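Local coordinates for ParM protein (Staphylococcus aureus, PDB 3JS6) that probably assembles into actin-like filaments that segregate plasmid DNA to daughter cells, at residues S187-G192 with I294-G299. Residues are numbered along the deposited sequence; the frame is centred on the assembly and turned at random.
Sequences SVLDFG and IIVTGG
Parallel neighbours in the five-stranded sheet, strands 185-191 and 293-297 meet in regular register from Ser-187 beside Ile-294 to Asp-190 beside Thr-297, illustrating how residues distant in sequence join through backbone bonds. Ile-295 donates its N-H to Ser-187 O and accepts from Leu-189 N at its own O (N to O 2.7 Å); Thr-297 repeats this, its N binding Leu-189 O at 172° about the hydrogen and its O receiving Phe-191 N. The face of Leu-189 and Val-296 is largely apolar: Leu-189 CB lies 3.8 Å from Ile-294 CG2, and Val-296 CG1 meets the Phe-191 ring in plane, edge-on, 3.7 Å from CE1. Helices 263-284 and 301-311 cover this face, and His-304 makes an edge-to-face contact with the same ring. Asp-190 to Gly-192 and Thr-297 to Gly-299 resemble the phosphate 2 and adenosine motifs of actin-fold ATPases, so a nucleotide probably binds nearby. On the other face, Thr-297 CG2, between backbone N and carbonyl carbon, packs 3.7 Å from Asp-190 CB and 3.8 Å from Val-188 CG1. Asp-190 OD2 comes 3.3 Å from Gly-298 CA, where a CB would strike both OD2 and Phe-191 O, and the backbone angles (phi 94°) by themselves call for glycine.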
# COMPACT_ATOMS: atom_id res chain seq x y z
N SER A 187 3.27 7.44 16.66
CA SER A 187 4.14 7.62 15.53
C SER A 187 4.10 6.36 14.70
O SER A 187 3.92 5.26 15.22
CB SER A 187 5.58 7.92 15.97
OG SER A 187 5.67 9.19 16.60
N VAL A 188 4.21 6.55 13.41
CA VAL A 188 4.24 5.43 12.49
C VAL A 188 5.67 5.42 11.97
O VAL A 188 6.10 6.40 11.36
CB VAL A 188 3.29 5.64 11.30
CG1 VAL A 188 3.44 4.45 10.30
CG2 VAL A 188 1.86 5.76 11.79
N LEU A 189 6.38 4.33 12.25
CA LEU A 189 7.77 4.12 11.85
C LEU A 189 7.76 3.12 10.69
O LEU A 189 7.64 1.90 10.88
CB LEU A 189 8.57 3.58 13.06
CG LEU A 189 9.97 3.02 12.79
CD1 LEU A 189 10.82 4.10 12.14
CD2 LEU A 189 10.62 2.53 14.09
N ASP A 190 7.90 3.64 9.47
CA ASP A 190 7.81 2.84 8.25
C ASP A 190 9.18 2.51 7.58
O ASP A 190 9.79 3.38 6.96
CB ASP A 190 6.90 3.61 7.28
CG ASP A 190 6.59 2.87 6.01
OD1 ASP A 190 5.66 3.33 5.31
OD2 ASP A 190 7.25 1.86 5.68
N PHE A 191 9.63 1.27 7.72
CA PHE A 191 10.90 0.83 7.12
C PHE A 191 10.65 0.43 5.67
O PHE A 191 10.24 -0.70 5.38
CB PHE A 191 11.48 -0.36 7.89
CG PHE A 191 11.99 -0.01 9.25
CD1 PHE A 191 11.23 -0.28 10.38
CD2 PHE A 191 13.23 0.60 9.40
CE1 PHE A 191 11.69 0.06 11.64
CE2 PHE A 191 13.72 0.95 10.67
CZ PHE A 191 12.95 0.68 11.79
N GLY A 192 10.87 1.37 4.75
CA GLY A 192 10.64 1.09 3.34
C GLY A 192 11.90 0.58 2.66
O GLY A 192 12.94 0.46 3.30
N ILE A 294 4.34 3.44 18.95
CA ILE A 294 5.05 3.63 17.71
C ILE A 294 4.71 2.36 16.96
O ILE A 294 5.05 1.25 17.41
CB ILE A 294 6.58 3.72 17.94
CG1 ILE A 294 6.93 4.99 18.72
CG2 ILE A 294 7.29 3.66 16.62
CD1 ILE A 294 8.39 5.03 19.23
N ILE A 295 4.02 2.51 15.85
CA ILE A 295 3.63 1.37 15.03
C ILE A 295 4.78 1.17 14.06
O ILE A 295 5.20 2.12 13.37
CB ILE A 295 2.31 1.68 14.27
CG1 ILE A 295 1.12 1.67 15.23
CG2 ILE A 295 2.03 0.62 13.25
CD1 ILE A 295 0.87 2.92 15.94
N VAL A 296 5.31 -0.05 14.02
CA VAL A 296 6.43 -0.37 13.15
C VAL A 296 5.83 -1.03 11.94
O VAL A 296 5.19 -2.06 12.07
CB VAL A 296 7.38 -1.34 13.86
CG1 VAL A 296 8.62 -1.60 13.01
CG2 VAL A 296 7.75 -0.75 15.21
N THR A 297 6.02 -0.44 10.76
CA THR A 297 5.44 -1.00 9.54
C THR A 297 6.45 -0.98 8.38
O THR A 297 7.62 -0.64 8.57
CB THR A 297 4.15 -0.20 9.19
OG1 THR A 297 3.39 -0.91 8.21
CG2 THR A 297 4.48 1.20 8.66
N GLY A 298 6.02 -1.38 7.18
CA GLY A 298 6.94 -1.39 6.05
C GLY A 298 7.59 -2.76 5.85
O GLY A 298 7.54 -3.61 6.74
N GLY A 299 8.19 -2.97 4.68
CA GLY A 299 8.82 -4.25 4.41
C GLY A 299 9.89 -4.61 5.43
O GLY A 299 10.19 -5.78 5.66